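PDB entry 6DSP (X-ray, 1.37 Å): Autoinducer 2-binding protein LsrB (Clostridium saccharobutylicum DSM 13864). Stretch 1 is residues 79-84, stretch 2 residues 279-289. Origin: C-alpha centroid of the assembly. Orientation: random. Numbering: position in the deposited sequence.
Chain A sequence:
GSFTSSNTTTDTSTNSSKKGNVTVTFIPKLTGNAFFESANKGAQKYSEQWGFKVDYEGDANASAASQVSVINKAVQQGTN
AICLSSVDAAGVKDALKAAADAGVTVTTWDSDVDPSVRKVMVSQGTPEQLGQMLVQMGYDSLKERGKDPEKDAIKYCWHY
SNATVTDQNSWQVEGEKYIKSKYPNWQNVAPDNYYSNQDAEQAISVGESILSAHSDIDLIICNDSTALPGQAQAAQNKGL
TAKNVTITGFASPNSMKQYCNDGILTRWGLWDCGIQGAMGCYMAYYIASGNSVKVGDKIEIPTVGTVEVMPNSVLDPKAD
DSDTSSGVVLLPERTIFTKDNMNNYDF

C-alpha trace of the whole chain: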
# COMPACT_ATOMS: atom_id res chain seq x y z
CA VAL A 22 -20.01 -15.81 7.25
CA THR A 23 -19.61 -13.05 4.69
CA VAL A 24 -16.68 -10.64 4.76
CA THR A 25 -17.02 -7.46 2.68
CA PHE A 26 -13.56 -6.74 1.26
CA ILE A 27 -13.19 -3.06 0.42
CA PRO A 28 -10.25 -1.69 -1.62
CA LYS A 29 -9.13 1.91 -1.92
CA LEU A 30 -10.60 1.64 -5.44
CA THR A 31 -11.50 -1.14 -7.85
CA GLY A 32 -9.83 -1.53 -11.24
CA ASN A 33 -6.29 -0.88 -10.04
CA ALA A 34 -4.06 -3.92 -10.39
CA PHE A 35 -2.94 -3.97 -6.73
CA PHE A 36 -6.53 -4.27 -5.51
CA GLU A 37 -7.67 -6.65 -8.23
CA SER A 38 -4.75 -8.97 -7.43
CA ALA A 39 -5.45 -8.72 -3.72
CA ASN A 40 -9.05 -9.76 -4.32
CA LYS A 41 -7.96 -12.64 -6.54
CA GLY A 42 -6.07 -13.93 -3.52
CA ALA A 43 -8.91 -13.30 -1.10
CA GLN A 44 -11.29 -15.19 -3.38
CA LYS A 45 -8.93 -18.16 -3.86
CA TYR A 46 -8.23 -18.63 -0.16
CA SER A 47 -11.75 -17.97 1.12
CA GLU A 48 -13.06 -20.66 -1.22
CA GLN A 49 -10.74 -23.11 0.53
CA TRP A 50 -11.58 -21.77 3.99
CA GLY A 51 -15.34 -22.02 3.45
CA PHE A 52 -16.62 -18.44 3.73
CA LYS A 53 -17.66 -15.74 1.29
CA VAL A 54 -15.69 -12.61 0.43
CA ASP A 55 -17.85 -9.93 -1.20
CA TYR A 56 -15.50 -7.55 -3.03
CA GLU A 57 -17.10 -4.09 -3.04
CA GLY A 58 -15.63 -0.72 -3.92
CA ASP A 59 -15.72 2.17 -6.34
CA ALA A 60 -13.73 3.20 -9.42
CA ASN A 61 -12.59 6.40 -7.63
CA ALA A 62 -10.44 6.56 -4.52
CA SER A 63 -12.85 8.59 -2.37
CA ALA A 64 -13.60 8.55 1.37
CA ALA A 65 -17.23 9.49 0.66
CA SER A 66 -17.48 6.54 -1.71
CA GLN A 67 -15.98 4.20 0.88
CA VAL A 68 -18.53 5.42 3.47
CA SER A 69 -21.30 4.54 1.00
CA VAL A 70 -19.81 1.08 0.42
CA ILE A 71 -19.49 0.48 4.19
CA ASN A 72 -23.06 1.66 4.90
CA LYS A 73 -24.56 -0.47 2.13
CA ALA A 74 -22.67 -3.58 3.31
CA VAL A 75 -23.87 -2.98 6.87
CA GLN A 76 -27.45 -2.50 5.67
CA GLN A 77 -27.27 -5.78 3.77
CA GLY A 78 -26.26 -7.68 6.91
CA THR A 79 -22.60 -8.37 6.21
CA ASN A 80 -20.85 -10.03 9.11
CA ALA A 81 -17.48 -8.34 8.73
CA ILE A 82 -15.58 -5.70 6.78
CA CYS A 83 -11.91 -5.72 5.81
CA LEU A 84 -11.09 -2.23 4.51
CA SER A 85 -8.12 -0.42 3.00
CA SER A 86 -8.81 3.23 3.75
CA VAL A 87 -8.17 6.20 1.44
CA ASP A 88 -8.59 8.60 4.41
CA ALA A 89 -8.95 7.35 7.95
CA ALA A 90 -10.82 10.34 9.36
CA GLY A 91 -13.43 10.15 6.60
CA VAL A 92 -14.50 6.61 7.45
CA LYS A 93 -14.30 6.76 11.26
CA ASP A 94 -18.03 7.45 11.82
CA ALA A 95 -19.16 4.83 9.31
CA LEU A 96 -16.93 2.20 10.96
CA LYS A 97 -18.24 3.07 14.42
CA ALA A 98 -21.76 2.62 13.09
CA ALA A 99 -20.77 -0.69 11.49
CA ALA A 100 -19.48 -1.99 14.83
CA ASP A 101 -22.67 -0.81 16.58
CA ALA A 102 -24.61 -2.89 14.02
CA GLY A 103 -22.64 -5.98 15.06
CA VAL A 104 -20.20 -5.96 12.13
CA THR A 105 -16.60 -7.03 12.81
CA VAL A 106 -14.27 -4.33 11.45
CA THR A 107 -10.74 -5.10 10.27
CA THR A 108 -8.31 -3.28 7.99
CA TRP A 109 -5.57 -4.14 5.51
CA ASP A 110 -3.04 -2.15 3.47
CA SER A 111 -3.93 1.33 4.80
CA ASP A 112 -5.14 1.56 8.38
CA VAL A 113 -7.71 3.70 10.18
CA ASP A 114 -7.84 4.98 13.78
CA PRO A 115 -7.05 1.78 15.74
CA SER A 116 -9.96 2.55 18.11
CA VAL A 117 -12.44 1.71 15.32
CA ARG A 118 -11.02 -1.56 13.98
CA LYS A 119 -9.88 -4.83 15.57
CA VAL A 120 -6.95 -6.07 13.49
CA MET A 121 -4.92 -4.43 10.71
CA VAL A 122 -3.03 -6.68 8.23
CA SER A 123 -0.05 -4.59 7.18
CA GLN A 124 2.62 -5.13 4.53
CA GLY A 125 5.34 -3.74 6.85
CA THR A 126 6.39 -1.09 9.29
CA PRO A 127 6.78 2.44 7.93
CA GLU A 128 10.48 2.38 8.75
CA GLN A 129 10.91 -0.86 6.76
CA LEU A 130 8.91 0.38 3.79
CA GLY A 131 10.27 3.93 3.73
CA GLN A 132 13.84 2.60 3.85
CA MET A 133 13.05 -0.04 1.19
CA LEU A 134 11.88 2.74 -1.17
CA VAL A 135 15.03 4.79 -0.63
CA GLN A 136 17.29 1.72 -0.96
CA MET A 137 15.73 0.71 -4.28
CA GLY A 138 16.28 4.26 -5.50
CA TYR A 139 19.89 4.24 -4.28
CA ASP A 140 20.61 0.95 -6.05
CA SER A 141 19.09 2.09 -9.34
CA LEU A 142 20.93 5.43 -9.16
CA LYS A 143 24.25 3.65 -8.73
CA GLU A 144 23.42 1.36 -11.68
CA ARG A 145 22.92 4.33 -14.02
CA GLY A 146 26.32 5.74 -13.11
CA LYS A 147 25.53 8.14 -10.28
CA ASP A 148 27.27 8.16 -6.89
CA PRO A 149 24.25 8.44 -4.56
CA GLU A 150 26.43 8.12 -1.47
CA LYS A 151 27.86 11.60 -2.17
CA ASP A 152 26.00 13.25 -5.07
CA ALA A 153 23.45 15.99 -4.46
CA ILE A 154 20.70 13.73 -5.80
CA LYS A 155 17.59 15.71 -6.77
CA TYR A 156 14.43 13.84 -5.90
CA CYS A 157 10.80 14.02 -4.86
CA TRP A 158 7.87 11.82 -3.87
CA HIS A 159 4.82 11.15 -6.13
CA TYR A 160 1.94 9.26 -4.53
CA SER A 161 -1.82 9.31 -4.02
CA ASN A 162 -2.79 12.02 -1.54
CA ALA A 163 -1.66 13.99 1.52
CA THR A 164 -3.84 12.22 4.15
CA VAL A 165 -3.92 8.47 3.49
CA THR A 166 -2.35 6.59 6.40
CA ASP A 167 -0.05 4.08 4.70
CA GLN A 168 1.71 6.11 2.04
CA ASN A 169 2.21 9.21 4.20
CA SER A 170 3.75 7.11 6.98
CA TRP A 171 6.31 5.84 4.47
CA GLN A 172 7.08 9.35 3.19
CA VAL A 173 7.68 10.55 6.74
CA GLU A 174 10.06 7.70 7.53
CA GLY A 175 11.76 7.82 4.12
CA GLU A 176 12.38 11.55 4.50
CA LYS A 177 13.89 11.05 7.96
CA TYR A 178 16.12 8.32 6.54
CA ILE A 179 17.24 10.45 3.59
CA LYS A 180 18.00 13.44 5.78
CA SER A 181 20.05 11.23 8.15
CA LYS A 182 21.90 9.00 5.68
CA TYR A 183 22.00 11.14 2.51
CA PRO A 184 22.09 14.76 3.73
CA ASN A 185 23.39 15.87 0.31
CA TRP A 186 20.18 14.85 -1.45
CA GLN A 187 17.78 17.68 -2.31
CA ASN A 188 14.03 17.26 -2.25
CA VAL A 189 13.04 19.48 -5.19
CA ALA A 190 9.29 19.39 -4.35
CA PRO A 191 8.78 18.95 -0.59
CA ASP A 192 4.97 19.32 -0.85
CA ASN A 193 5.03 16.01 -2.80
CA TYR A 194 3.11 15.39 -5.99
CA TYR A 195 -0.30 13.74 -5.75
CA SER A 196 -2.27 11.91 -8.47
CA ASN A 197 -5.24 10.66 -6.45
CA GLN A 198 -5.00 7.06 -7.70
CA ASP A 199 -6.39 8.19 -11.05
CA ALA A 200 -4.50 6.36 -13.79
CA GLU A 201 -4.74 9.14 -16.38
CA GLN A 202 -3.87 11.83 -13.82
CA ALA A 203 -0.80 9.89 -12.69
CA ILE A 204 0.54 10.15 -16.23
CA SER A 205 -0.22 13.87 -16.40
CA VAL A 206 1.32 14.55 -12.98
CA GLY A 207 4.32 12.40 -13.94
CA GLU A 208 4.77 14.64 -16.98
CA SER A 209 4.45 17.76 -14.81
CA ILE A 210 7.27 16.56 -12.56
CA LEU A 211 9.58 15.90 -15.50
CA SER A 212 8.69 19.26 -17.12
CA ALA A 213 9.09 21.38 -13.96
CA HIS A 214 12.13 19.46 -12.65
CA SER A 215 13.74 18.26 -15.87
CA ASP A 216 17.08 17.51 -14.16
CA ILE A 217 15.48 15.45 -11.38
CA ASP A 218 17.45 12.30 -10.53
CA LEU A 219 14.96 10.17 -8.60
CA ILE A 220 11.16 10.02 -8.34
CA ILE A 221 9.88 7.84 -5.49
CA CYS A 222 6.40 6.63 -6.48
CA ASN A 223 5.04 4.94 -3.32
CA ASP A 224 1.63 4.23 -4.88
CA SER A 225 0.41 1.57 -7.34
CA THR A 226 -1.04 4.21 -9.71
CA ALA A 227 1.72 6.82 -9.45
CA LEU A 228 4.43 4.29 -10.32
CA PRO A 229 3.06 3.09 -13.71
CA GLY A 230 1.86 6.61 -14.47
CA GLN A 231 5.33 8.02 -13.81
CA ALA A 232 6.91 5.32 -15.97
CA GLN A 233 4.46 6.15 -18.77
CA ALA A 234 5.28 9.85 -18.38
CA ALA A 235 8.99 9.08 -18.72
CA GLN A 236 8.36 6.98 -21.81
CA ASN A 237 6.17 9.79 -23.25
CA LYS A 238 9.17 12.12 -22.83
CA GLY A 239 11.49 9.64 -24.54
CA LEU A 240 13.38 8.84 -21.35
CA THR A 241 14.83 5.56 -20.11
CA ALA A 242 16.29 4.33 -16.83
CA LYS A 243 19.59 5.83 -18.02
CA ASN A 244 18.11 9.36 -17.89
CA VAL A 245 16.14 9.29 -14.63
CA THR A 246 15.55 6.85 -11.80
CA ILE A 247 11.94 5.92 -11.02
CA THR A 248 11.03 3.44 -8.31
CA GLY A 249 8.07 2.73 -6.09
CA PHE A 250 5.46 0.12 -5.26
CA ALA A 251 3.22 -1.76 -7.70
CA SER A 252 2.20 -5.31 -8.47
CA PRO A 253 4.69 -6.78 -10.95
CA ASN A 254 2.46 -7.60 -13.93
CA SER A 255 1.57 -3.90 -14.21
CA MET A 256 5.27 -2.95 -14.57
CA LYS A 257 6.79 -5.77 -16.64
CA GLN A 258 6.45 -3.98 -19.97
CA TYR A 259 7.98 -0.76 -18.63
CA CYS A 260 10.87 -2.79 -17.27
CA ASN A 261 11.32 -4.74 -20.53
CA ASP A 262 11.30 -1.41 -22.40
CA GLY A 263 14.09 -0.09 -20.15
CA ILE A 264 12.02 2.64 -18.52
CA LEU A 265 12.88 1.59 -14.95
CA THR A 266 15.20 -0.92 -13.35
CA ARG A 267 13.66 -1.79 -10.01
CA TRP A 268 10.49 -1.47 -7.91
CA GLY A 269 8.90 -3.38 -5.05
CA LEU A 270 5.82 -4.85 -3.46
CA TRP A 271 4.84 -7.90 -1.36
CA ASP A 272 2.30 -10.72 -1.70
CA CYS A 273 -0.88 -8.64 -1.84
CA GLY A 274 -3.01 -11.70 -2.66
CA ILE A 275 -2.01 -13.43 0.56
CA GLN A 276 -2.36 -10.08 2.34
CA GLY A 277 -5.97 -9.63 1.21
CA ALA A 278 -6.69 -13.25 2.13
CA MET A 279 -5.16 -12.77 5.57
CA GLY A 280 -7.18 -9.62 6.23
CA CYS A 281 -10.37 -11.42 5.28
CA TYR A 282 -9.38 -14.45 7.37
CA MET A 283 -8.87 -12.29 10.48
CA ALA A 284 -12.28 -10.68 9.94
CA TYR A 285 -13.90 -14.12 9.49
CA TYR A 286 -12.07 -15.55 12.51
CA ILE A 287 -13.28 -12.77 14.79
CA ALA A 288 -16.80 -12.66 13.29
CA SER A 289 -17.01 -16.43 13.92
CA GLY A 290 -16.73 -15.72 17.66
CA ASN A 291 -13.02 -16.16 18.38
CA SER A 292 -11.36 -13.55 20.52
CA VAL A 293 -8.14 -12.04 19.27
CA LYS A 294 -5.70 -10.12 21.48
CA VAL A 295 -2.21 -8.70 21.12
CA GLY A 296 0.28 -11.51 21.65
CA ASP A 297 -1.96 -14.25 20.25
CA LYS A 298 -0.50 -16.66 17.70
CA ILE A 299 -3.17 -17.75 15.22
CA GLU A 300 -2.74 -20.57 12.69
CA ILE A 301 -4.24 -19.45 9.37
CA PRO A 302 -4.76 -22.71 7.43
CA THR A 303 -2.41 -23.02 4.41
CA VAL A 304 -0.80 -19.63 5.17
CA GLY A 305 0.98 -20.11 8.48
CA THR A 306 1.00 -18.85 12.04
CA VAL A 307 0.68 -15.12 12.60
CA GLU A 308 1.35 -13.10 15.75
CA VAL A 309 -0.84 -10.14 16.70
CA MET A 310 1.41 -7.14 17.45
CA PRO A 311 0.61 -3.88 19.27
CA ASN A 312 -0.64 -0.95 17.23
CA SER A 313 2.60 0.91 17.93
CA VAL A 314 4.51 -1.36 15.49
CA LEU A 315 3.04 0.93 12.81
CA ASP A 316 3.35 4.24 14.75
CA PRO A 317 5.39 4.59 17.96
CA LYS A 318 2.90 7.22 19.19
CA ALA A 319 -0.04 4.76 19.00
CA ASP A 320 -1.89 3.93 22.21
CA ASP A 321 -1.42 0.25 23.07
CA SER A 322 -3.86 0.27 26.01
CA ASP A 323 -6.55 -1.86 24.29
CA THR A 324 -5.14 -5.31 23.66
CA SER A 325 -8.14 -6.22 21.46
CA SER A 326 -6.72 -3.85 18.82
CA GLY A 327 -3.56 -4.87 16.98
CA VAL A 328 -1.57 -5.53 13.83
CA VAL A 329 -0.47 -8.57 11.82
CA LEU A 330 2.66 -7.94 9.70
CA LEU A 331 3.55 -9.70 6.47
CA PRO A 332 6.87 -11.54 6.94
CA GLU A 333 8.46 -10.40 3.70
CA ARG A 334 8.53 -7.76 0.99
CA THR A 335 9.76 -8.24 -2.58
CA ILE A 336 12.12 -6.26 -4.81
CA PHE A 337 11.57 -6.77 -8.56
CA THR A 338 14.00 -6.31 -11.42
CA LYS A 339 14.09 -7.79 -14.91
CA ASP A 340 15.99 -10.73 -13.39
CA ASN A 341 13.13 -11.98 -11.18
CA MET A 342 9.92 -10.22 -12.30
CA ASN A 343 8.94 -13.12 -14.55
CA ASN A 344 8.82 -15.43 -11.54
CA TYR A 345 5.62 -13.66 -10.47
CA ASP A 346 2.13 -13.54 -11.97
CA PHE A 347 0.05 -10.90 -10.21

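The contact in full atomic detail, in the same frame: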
# COMPACT_ATOMS: atom_id res chain seq x y z
N THR A 79 -23.90 -7.72 6.25
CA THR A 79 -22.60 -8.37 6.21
C THR A 79 -22.15 -8.67 7.64
O THR A 79 -22.52 -7.97 8.59
CB THR A 79 -21.56 -7.50 5.50
OG1 THR A 79 -20.44 -8.33 5.19
CG2 THR A 79 -21.08 -6.31 6.37
N ASN A 80 -21.34 -9.71 7.78
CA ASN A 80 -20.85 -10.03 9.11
C ASN A 80 -19.57 -9.30 9.47
O ASN A 80 -19.28 -9.13 10.67
CB ASN A 80 -20.60 -11.54 9.23
CG ASN A 80 -21.84 -12.33 8.87
OD1 ASN A 80 -21.89 -12.98 7.83
ND2 ASN A 80 -22.87 -12.23 9.70
N ALA A 81 -18.79 -8.91 8.47
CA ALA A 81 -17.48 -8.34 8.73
C ALA A 81 -17.09 -7.49 7.54
O ALA A 81 -17.56 -7.71 6.43
CB ALA A 81 -16.42 -9.42 8.97
N ILE A 82 -16.18 -6.55 7.79
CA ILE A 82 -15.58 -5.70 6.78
C ILE A 82 -14.07 -5.80 6.94
O ILE A 82 -13.56 -5.79 8.07
CB ILE A 82 -16.03 -4.24 6.96
CG1 ILE A 82 -17.51 -4.08 6.56
CG2 ILE A 82 -15.13 -3.27 6.20
CD1 ILE A 82 -18.12 -2.75 7.00
N CYS A 83 -13.37 -5.87 5.82
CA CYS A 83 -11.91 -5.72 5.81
C CYS A 83 -11.61 -4.64 4.78
O CYS A 83 -11.77 -4.86 3.58
CB CYS A 83 -11.20 -7.03 5.49
SG CYS A 83 -9.39 -6.82 5.59
N LEU A 84 -11.18 -3.48 5.27
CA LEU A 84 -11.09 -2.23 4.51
C LEU A 84 -9.66 -1.74 4.38
O LEU A 84 -8.92 -1.72 5.37
CB LEU A 84 -11.88 -1.12 5.26
CG LEU A 84 -11.72 0.33 4.82
CD1 LEU A 84 -12.37 0.54 3.47
CD2 LEU A 84 -12.29 1.27 5.85
N MET A 279 -5.37 -12.82 4.13
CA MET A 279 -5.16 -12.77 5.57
C MET A 279 -6.09 -11.78 6.25
O MET A 279 -6.62 -12.05 7.34
CB MET A 279 -3.70 -12.43 5.86
CG MET A 279 -2.73 -13.56 5.53
SD MET A 279 -1.02 -12.99 5.50
CE MET A 279 -0.81 -12.60 7.22
N GLY A 280 -6.27 -10.59 5.66
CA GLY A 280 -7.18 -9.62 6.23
C GLY A 280 -8.59 -10.17 6.32
O GLY A 280 -9.26 -10.04 7.35
N CYS A 281 -9.03 -10.83 5.26
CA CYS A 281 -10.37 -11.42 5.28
C CYS A 281 -10.45 -12.58 6.25
O CYS A 281 -11.47 -12.75 6.92
CB CYS A 281 -10.75 -11.88 3.88
SG CYS A 281 -11.05 -10.51 2.74
N TYR A 282 -9.37 -13.37 6.38
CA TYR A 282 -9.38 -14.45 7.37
C TYR A 282 -9.51 -13.90 8.79
O TYR A 282 -10.28 -14.45 9.61
CB TYR A 282 -8.11 -15.31 7.28
CG TYR A 282 -8.25 -16.51 8.18
CD1 TYR A 282 -8.86 -17.67 7.72
CD2 TYR A 282 -7.83 -16.46 9.51
CE1 TYR A 282 -9.04 -18.77 8.56
CE2 TYR A 282 -8.01 -17.57 10.36
CZ TYR A 282 -8.61 -18.72 9.87
OH TYR A 282 -8.80 -19.84 10.66
N MET A 283 -8.76 -12.84 9.13
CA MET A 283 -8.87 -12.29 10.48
C MET A 283 -10.28 -11.80 10.75
O MET A 283 -10.81 -12.00 11.85
CB MET A 283 -7.85 -11.16 10.67
CG MET A 283 -6.38 -11.65 10.61
SD MET A 283 -5.99 -13.03 11.75
CE MET A 283 -6.37 -12.25 13.33
N ALA A 284 -10.89 -11.12 9.77
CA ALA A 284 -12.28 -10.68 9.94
C ALA A 284 -13.22 -11.86 10.16
O ALA A 284 -14.06 -11.83 11.06
CB ALA A 284 -12.69 -9.89 8.72
N TYR A 285 -13.08 -12.92 9.37
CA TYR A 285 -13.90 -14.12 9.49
C TYR A 285 -13.67 -14.80 10.84
O TYR A 285 -14.62 -15.24 11.49
CB TYR A 285 -13.55 -15.08 8.36
CG TYR A 285 -13.86 -16.52 8.62
CD1 TYR A 285 -15.15 -17.01 8.46
CD2 TYR A 285 -12.86 -17.41 8.97
CE1 TYR A 285 -15.45 -18.36 8.69
CE2 TYR A 285 -13.14 -18.76 9.19
CZ TYR A 285 -14.44 -19.22 9.05
OH TYR A 285 -14.70 -20.55 9.27
N TYR A 286 -12.41 -14.87 11.27
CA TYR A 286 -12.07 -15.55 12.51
C TYR A 286 -12.70 -14.86 13.69
O TYR A 286 -13.28 -15.51 14.59
CB TYR A 286 -10.54 -15.57 12.63
CG TYR A 286 -9.99 -16.35 13.79
CD1 TYR A 286 -9.91 -17.73 13.74
CD2 TYR A 286 -9.54 -15.70 14.92
CE1 TYR A 286 -9.39 -18.46 14.80
CE2 TYR A 286 -9.01 -16.42 15.99
CZ TYR A 286 -8.93 -17.81 15.92
OH TYR A 286 -8.42 -18.58 16.96
N ILE A 287 -12.65 -13.52 13.71
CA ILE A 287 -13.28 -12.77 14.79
C ILE A 287 -14.80 -12.82 14.68
O ILE A 287 -15.50 -13.05 15.68
CB ILE A 287 -12.75 -11.34 14.80
CG1 ILE A 287 -11.26 -11.32 15.16
CG2 ILE A 287 -13.60 -10.47 15.75
CD1 ILE A 287 -10.65 -9.95 14.87
N ALA A 288 -15.34 -12.64 13.47
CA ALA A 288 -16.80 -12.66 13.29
C ALA A 288 -17.40 -14.02 13.62
O ALA A 288 -18.58 -14.10 13.97
CB ALA A 288 -17.14 -12.25 11.87
N SER A 289 -16.60 -15.09 13.53
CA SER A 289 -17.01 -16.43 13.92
C SER A 289 -17.05 -16.63 15.43
O SER A 289 -17.47 -17.70 15.89
CB SER A 289 -16.08 -17.47 13.29
OG SER A 289 -16.30 -17.51 11.91

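The most unusual feature of this contact is a sulfur packed directly against a glycine. Cys83 SG lies 3.5 Å from Gly280 C, resting against bare helix backbone. An ideal CB on Gly280 would sit 2.7 Å from Cys83 SG, which is a clash. The missing side chain therefore makes room for the thiol.

Strand 81-84 runs roughly antiparallel (155°) to the helix of the second stretch. The axes approach to 7.9 Å. Such close packing suits the small residues that line the interface. Ala81 and Ala284 are paired in register, with CA atoms 5.8 Å apart; Cys83 and Cys281 follow at 5.9 Å between CA atoms.

The strand alternates. Ala81 and Cys83 point toward the helix, while Ile82 points away. On the helix, Gly280, Ala284 and Ala288 recur every four residues, about one turn apart. Ala81 CB meets Ala284 CB at 3.8 Å and Ala288 CB at 4.1 Å, so one methyl touches two turns. Ala288 CB also lies 4.0 Å from Asn80 O. Cys83 CB and Cys281 SG make a looser apolar contact at 4.4 Å.

No hydrogen bond joins the stretches. Within the second stretch the backbone makes i to i+4 hydrogen bonds, as from Ala284 N to Gly280 O at 3.1 Å. The contact rests on apolar and van der Waals packing, burying 243 Å² in total.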